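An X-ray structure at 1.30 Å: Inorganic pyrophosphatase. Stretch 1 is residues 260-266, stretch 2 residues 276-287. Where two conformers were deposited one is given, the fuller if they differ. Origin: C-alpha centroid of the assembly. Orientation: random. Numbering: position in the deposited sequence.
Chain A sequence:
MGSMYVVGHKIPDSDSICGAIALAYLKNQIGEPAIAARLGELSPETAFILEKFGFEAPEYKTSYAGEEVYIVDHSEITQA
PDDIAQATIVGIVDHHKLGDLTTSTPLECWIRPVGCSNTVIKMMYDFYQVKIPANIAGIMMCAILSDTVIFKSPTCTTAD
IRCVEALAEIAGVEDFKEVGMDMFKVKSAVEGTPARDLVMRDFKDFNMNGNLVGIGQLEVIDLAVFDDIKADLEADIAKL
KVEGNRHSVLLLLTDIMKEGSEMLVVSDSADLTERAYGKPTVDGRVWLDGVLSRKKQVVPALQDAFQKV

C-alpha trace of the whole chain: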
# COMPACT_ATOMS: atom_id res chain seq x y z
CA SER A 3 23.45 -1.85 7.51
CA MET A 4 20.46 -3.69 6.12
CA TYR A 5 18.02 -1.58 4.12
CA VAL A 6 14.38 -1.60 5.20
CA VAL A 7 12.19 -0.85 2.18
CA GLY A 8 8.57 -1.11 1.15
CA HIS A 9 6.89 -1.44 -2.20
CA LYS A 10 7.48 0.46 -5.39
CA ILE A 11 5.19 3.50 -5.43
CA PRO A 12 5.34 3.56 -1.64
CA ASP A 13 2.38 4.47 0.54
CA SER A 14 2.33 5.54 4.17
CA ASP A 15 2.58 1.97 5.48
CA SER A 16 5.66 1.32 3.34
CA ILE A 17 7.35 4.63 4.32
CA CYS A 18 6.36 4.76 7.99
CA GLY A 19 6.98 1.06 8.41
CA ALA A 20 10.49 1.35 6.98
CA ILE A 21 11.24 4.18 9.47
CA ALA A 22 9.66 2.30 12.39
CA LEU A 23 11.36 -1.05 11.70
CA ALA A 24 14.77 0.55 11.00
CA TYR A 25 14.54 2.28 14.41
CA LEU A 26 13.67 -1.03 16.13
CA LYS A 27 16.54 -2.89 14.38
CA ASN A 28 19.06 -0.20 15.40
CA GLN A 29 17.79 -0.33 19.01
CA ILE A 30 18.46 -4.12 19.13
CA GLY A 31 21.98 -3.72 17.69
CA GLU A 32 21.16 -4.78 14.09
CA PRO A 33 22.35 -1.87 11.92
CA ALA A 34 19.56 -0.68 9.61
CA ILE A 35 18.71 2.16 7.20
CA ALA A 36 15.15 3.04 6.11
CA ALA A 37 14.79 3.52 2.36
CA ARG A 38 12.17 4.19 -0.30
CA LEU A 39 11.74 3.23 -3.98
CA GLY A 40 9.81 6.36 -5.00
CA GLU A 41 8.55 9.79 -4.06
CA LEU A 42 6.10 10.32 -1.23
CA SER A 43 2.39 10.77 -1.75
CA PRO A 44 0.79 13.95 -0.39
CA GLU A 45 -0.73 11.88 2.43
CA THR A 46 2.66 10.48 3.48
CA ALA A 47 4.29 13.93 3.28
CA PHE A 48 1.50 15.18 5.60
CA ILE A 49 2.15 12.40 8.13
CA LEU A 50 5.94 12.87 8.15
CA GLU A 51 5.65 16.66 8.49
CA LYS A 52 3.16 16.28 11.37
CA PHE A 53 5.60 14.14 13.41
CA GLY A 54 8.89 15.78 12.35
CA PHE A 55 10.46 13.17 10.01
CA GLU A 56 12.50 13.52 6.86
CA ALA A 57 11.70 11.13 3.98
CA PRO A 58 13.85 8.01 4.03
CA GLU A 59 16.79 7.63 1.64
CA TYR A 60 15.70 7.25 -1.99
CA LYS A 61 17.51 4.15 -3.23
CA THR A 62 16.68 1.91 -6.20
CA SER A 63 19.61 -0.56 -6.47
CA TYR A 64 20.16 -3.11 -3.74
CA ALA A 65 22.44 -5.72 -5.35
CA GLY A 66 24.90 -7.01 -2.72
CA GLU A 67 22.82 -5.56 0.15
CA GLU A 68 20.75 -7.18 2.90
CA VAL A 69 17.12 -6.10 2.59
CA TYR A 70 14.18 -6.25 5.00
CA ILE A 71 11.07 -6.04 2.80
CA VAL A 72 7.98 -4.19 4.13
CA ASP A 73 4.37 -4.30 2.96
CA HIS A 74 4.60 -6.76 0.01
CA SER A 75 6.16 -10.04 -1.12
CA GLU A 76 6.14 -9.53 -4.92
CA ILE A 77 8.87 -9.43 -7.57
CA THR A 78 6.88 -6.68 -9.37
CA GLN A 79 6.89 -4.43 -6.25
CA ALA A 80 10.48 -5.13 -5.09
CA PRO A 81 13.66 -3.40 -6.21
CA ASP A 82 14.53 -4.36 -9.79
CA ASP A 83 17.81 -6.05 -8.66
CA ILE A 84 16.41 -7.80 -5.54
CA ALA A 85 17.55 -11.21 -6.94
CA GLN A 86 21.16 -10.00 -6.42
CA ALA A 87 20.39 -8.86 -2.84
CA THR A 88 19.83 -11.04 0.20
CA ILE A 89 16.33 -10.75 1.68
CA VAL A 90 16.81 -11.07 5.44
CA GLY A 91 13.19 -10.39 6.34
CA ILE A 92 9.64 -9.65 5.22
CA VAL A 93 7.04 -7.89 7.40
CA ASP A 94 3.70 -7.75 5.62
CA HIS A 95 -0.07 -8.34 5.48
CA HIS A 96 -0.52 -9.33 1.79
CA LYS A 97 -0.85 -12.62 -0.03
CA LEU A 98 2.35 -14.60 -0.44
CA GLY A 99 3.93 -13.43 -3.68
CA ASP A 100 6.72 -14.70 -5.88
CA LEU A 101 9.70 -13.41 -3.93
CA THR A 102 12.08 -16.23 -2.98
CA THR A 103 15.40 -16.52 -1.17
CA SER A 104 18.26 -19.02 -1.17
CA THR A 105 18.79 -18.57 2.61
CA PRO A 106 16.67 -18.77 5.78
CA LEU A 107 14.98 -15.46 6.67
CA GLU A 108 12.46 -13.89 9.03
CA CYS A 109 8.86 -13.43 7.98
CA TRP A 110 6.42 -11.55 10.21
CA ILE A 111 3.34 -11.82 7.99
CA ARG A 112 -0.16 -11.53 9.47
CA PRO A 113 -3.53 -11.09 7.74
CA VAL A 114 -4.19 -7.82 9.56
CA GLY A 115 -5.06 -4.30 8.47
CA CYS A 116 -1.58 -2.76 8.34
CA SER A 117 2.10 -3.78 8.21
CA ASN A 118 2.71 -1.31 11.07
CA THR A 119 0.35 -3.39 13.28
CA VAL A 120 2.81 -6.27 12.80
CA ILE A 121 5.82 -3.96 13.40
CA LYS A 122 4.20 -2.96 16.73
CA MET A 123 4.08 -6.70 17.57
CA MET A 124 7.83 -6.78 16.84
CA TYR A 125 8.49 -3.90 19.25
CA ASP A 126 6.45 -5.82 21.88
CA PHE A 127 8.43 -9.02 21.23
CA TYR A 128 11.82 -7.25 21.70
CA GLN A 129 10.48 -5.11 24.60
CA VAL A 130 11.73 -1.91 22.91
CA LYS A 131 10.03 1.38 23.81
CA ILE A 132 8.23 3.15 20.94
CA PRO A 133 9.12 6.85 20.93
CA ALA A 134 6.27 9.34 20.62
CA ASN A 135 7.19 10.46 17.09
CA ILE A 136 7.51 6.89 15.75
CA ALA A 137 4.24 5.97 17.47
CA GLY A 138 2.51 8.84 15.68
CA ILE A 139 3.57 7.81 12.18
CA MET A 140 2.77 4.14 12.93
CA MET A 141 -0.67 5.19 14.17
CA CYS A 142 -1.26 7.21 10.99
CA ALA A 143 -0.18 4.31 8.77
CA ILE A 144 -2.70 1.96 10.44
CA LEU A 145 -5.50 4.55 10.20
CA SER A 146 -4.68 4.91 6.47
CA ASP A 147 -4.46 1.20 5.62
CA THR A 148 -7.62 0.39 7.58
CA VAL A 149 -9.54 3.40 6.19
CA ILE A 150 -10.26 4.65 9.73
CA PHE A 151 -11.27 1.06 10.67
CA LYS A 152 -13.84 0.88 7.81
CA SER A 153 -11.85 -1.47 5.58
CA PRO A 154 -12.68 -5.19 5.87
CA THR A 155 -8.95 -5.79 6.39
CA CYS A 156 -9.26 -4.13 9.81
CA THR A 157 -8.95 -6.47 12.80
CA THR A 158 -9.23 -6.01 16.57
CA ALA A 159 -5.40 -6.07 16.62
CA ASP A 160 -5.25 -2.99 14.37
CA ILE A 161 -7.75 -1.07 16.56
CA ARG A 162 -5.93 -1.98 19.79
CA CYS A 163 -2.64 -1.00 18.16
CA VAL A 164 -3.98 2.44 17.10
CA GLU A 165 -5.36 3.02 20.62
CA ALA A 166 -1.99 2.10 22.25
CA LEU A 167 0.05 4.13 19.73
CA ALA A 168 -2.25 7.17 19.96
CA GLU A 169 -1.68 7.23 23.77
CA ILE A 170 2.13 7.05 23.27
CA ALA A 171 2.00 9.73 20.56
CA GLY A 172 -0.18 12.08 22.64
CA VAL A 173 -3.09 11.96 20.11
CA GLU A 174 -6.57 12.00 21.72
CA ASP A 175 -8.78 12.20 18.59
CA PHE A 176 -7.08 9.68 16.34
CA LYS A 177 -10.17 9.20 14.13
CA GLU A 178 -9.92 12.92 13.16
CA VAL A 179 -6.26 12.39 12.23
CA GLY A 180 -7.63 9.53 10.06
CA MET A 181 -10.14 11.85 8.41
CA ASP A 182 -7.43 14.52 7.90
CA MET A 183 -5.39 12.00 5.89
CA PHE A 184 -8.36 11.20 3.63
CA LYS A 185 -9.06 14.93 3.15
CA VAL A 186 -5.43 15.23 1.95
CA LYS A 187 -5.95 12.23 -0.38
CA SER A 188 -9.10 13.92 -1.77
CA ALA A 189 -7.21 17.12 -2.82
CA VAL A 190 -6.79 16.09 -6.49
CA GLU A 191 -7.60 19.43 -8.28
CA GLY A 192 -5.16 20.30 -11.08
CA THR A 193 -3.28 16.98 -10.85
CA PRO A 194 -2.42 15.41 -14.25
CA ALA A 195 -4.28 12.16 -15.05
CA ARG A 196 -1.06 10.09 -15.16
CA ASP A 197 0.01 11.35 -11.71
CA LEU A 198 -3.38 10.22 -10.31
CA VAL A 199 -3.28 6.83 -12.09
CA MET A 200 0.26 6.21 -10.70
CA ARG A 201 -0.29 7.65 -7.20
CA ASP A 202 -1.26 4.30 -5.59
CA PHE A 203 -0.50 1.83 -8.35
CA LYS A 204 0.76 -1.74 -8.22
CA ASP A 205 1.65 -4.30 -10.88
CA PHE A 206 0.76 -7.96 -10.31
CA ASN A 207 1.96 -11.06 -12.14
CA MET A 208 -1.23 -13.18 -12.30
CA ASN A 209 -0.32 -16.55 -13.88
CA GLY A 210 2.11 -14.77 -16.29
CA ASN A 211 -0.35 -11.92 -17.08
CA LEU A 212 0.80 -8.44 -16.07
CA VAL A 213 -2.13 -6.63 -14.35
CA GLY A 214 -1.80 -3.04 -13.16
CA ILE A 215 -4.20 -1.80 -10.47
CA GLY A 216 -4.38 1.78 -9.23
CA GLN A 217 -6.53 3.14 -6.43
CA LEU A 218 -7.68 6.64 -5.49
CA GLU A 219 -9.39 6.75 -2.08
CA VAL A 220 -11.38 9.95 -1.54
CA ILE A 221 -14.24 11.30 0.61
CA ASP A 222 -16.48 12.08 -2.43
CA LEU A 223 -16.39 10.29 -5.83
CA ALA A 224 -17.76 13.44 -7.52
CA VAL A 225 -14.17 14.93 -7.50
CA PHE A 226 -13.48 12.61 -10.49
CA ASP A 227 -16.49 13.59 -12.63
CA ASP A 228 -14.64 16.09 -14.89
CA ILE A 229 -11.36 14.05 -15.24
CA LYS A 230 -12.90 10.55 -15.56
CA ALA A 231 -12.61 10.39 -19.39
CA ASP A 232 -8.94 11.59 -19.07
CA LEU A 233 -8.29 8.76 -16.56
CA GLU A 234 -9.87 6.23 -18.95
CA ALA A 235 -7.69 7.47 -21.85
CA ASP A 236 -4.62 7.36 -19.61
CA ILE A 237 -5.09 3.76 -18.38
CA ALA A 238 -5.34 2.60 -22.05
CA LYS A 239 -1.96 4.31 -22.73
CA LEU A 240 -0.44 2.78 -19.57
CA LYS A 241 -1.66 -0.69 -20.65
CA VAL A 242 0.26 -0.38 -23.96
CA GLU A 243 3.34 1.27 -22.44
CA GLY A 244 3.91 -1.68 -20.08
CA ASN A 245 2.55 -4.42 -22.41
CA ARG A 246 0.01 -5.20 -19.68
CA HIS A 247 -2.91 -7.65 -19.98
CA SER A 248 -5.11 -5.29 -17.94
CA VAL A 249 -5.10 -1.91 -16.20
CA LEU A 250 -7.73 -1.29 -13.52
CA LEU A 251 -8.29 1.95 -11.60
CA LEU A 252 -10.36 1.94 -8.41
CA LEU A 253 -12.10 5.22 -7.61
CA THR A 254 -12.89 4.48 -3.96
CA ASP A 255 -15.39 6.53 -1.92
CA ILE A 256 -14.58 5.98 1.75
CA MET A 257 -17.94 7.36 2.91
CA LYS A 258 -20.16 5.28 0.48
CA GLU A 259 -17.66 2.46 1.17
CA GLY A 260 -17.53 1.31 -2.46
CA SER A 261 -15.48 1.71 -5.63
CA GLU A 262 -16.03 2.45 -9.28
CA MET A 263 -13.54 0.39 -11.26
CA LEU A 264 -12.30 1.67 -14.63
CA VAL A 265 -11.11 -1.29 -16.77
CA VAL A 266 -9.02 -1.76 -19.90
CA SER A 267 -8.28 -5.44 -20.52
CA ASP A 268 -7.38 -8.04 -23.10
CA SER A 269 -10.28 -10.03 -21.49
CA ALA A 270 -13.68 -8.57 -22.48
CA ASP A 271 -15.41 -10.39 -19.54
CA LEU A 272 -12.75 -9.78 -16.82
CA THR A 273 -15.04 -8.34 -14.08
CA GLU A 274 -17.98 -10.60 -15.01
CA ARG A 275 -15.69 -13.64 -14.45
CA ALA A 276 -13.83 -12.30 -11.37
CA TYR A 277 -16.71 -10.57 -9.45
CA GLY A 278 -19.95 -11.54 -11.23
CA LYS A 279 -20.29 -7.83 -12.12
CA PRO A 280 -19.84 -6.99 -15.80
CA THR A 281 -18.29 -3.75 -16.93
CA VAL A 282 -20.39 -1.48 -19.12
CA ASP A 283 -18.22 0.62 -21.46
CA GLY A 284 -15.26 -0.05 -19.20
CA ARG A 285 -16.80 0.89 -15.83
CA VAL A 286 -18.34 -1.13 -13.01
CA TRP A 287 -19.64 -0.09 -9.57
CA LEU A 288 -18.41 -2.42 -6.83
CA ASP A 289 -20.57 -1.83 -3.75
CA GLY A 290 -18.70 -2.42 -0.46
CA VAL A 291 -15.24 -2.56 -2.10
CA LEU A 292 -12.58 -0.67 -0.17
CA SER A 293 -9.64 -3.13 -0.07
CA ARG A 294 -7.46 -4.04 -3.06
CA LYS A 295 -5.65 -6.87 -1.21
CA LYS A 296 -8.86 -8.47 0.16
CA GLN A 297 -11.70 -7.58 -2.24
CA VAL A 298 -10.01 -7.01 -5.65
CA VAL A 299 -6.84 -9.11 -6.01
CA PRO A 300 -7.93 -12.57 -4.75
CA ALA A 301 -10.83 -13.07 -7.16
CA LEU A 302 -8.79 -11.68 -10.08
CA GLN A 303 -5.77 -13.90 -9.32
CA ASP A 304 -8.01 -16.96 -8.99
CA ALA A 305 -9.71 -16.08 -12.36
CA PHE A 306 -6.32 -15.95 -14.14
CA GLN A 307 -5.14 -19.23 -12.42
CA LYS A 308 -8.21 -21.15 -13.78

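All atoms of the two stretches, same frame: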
# COMPACT_ATOMS: atom_id res chain seq x y z
N GLY A 260 -17.52 2.09 -1.22
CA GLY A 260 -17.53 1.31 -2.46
C GLY A 260 -16.62 1.94 -3.48
O GLY A 260 -16.07 3.05 -3.24
N SER A 261 -16.43 1.25 -4.59
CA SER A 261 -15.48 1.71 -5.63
C SER A 261 -16.12 1.63 -7.00
O SER A 261 -16.76 0.61 -7.31
CB SER A 261 -14.22 0.86 -5.63
OG SER A 261 -13.51 0.94 -4.40
N GLU A 262 -15.81 2.61 -7.84
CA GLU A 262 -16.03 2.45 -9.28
C GLU A 262 -14.72 1.97 -9.87
O GLU A 262 -13.70 2.65 -9.68
CB GLU A 262 -16.48 3.77 -9.89
CG GLU A 262 -16.79 3.60 -11.36
CD GLU A 262 -17.37 4.79 -12.06
OE1 GLU A 262 -16.81 5.85 -11.91
OE2 GLU A 262 -18.34 4.60 -12.79
N MET A 263 -14.75 0.89 -10.61
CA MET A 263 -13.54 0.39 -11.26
C MET A 263 -13.59 0.74 -12.73
O MET A 263 -14.55 0.42 -13.42
CB MET A 263 -13.41 -1.12 -11.10
CG MET A 263 -12.13 -1.68 -11.67
SD MET A 263 -12.04 -3.48 -11.64
CE MET A 263 -11.47 -3.73 -9.96
N LEU A 264 -12.55 1.39 -13.20
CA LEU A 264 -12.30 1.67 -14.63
C LEU A 264 -11.43 0.53 -15.15
O LEU A 264 -10.41 0.21 -14.49
CB LEU A 264 -11.62 3.02 -14.83
CG LEU A 264 -12.26 4.22 -14.14
CD1 LEU A 264 -11.48 5.49 -14.44
CD2 LEU A 264 -13.71 4.37 -14.49
N VAL A 265 -11.76 -0.06 -16.30
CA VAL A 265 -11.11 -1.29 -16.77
C VAL A 265 -10.71 -1.14 -18.22
O VAL A 265 -11.58 -0.85 -19.08
CB VAL A 265 -12.08 -2.48 -16.63
CG1 VAL A 265 -11.45 -3.77 -17.15
CG2 VAL A 265 -12.58 -2.65 -15.20
N VAL A 266 -9.47 -1.45 -18.52
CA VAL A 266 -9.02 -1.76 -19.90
C VAL A 266 -8.32 -3.11 -19.85
O VAL A 266 -7.47 -3.31 -19.01
CB VAL A 266 -8.13 -0.65 -20.48
CG1 VAL A 266 -8.95 0.61 -20.67
CG2 VAL A 266 -6.92 -0.35 -19.63
N ALA A 276 -14.47 -12.42 -12.70
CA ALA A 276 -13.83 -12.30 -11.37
C ALA A 276 -14.86 -12.03 -10.28
O ALA A 276 -14.71 -12.61 -9.20
CB ALA A 276 -12.77 -11.24 -11.39
N TYR A 277 -15.84 -11.15 -10.50
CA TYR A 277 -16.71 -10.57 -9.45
C TYR A 277 -18.18 -10.87 -9.69
O TYR A 277 -19.00 -10.50 -8.83
CB TYR A 277 -16.50 -9.06 -9.34
CG TYR A 277 -15.05 -8.66 -9.21
CD1 TYR A 277 -14.27 -9.12 -8.16
CD2 TYR A 277 -14.45 -7.84 -10.15
CE1 TYR A 277 -12.94 -8.75 -8.04
CE2 TYR A 277 -13.12 -7.47 -10.05
CZ TYR A 277 -12.36 -7.94 -8.99
OH TYR A 277 -11.05 -7.56 -8.94
N GLY A 278 -18.53 -11.40 -10.87
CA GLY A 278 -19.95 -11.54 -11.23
C GLY A 278 -20.59 -10.20 -11.49
O GLY A 278 -21.83 -10.11 -11.47
N LYS A 279 -19.79 -9.20 -11.86
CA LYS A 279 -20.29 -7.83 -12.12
C LYS A 279 -19.67 -7.30 -13.39
O LYS A 279 -18.53 -6.87 -13.40
CB LYS A 279 -19.97 -6.97 -10.91
CG LYS A 279 -20.70 -7.45 -9.68
CD LYS A 279 -20.70 -6.50 -8.55
CE LYS A 279 -21.44 -7.05 -7.37
NZ LYS A 279 -21.62 -6.05 -6.30
N PRO A 280 -20.41 -7.36 -14.52
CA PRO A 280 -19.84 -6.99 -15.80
C PRO A 280 -19.57 -5.50 -15.88
O PRO A 280 -20.32 -4.68 -15.36
CB PRO A 280 -20.90 -7.35 -16.84
CG PRO A 280 -22.18 -7.39 -16.05
CD PRO A 280 -21.79 -7.86 -14.66
N THR A 281 -18.50 -5.16 -16.58
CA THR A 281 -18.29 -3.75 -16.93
C THR A 281 -19.28 -3.39 -18.03
O THR A 281 -19.65 -4.22 -18.89
CB THR A 281 -16.87 -3.46 -17.38
OG1 THR A 281 -16.47 -4.47 -18.27
CG2 THR A 281 -15.89 -3.47 -16.25
N VAL A 282 -19.60 -2.12 -18.05
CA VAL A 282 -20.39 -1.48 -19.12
C VAL A 282 -19.54 -0.31 -19.58
O VAL A 282 -19.24 0.59 -18.78
CB VAL A 282 -21.76 -1.02 -18.62
CG1 VAL A 282 -22.49 -0.35 -19.76
CG2 VAL A 282 -22.56 -2.17 -18.04
N ASP A 283 -19.16 -0.35 -20.85
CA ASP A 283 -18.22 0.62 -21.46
C ASP A 283 -17.09 0.92 -20.48
O ASP A 283 -16.75 2.08 -20.24
CB ASP A 283 -18.96 1.87 -21.90
CG ASP A 283 -19.92 1.61 -23.04
OD1 ASP A 283 -19.89 0.50 -23.63
OD2 ASP A 283 -20.68 2.51 -23.31
N GLY A 284 -16.51 -0.14 -19.96
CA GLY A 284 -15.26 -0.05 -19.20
C GLY A 284 -15.41 0.44 -17.77
O GLY A 284 -14.37 0.70 -17.15
N ARG A 285 -16.60 0.47 -17.23
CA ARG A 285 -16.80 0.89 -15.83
C ARG A 285 -17.68 -0.11 -15.13
O ARG A 285 -18.66 -0.64 -15.73
CB ARG A 285 -17.45 2.27 -15.76
CG ARG A 285 -16.73 3.33 -16.58
CD ARG A 285 -17.35 4.67 -16.29
NE ARG A 285 -16.76 5.70 -17.12
CZ ARG A 285 -17.26 6.91 -17.27
NH1 ARG A 285 -18.36 7.28 -16.65
NH2 ARG A 285 -16.65 7.77 -18.08
N VAL A 286 -17.43 -0.30 -13.84
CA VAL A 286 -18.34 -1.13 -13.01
C VAL A 286 -18.34 -0.56 -11.60
O VAL A 286 -17.27 -0.25 -11.05
CB VAL A 286 -17.97 -2.63 -13.06
CG1 VAL A 286 -16.57 -2.92 -12.54
CG2 VAL A 286 -19.00 -3.47 -12.31
N TRP A 287 -19.50 -0.49 -10.98
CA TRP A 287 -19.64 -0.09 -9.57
C TRP A 287 -19.60 -1.33 -8.71
O TRP A 287 -20.35 -2.30 -8.94
CB TRP A 287 -20.95 0.67 -9.33
CG TRP A 287 -21.14 1.00 -7.89
CD1 TRP A 287 -22.02 0.40 -7.04
CD2 TRP A 287 -20.35 1.89 -7.08
NE1 TRP A 287 -21.87 0.90 -5.78
CE2 TRP A 287 -20.88 1.84 -5.77
CE3 TRP A 287 -19.33 2.79 -7.35
CZ2 TRP A 287 -20.36 2.59 -4.72
CZ3 TRP A 287 -18.82 3.55 -6.31
CH2 TRP A 287 -19.33 3.45 -5.01
O HOH W 1 -19.66 6.34 -14.21

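Residues 260-266 form a strand, and residues 285-287 form a second strand beside it. The two run antiparallel, with 165° between their N-to-C directions. Their axes come within 4.7 Å of each other. Before its strand, the second stretch holds the end of a helix, a loop and a tight turn.

Three residue pairs set the register. Met263 and Val286 are the hydrogen-bonded pair. Met263 N donates to Val286 O at 2.8 Å, and the angle at the hydrogen is 170°, nearly straight. Val286 N donates back to Met263 O at 3.0 Å, with a more bent angle of 149°. Glu262 with Trp287 and Leu264 with Arg285 are non-hydrogen-bonded pairs. Glu262 CA to Trp287 CA is 4.4 Å and Leu264 CA to Arg285 CA is 4.7 Å, both shorter than the 5.3 Å from Met263 CA to Val286 CA.

A third hydrogen bond joins the strand to the turn. Val265 N donates to Gly284 O at 2.8 Å. The acceptors of these three bonds also receive CA-H...O contacts. Glu262 CA lies 3.5 Å from Val286 O, Arg285 CA lies 3.3 Å from Met263 O, and Leu264 CA lies 3.4 Å from Gly284 O.

The turn is type I', from Val282 to Arg285. It is closed by Val282 N to Arg285 O at 2.9 Å and Arg285 N to Val282 O at 3.1 Å. Asp283 and Gly284 occupy its corners, both with positive phi, a value that favours glycine at Gly284. Gly278 also has positive phi and is the first residue to leave helical geometry after the helix.

Side chains alternate between the two faces of the sheet. Met263 and Val286 share one face, where Met263 CB packs 3.9 Å from Val286 CG1. The Met263 side chain is extended as far as SD, with chi1 and chi2 both t. Chi3 is m (-84°), and the methyl group reaches Tyr277, with Met263 CE 4.1 Å from Tyr277 CE2. Tyr277 OH is hydrogen-bonded elsewhere in the structure. Nearer the turn, Val265 CG2 touches Thr281 CG2 at 3.6 Å.

The other face carries Glu262, Leu264, Arg285 and Trp287. The Trp287 ring reaches over the start of the first strand. Ser261 N lies over one face of the ring, and Ser261 O is 3.4 Å from Trp287 CE3. Gly260 C is 3.5 Å from Trp287 CH2. A CB on Gly260 in ideal geometry would fall 2.6 Å from Trp287 CZ2, a clash, so the absence of a side chain leaves room for the ring. Glu262 CB lies 3.9 Å from Trp287 CE3.

Glu262 and Arg285 are linked through a water. It donates to Glu262 OE2 at 2.6 Å and accepts from Arg285 NH1 at 2.9 Å. The carboxylate also approaches the aliphatic part of the arginine, with Glu262 OE2 3.6 Å from Arg285 CD. Leu264 CD2 packs 3.8 Å from Arg285 CG. Leu264 CD2 also lies obliquely beside the Arg285 guanidinium, whose NE and NH2 are hydrogen-bonded elsewhere in the structure.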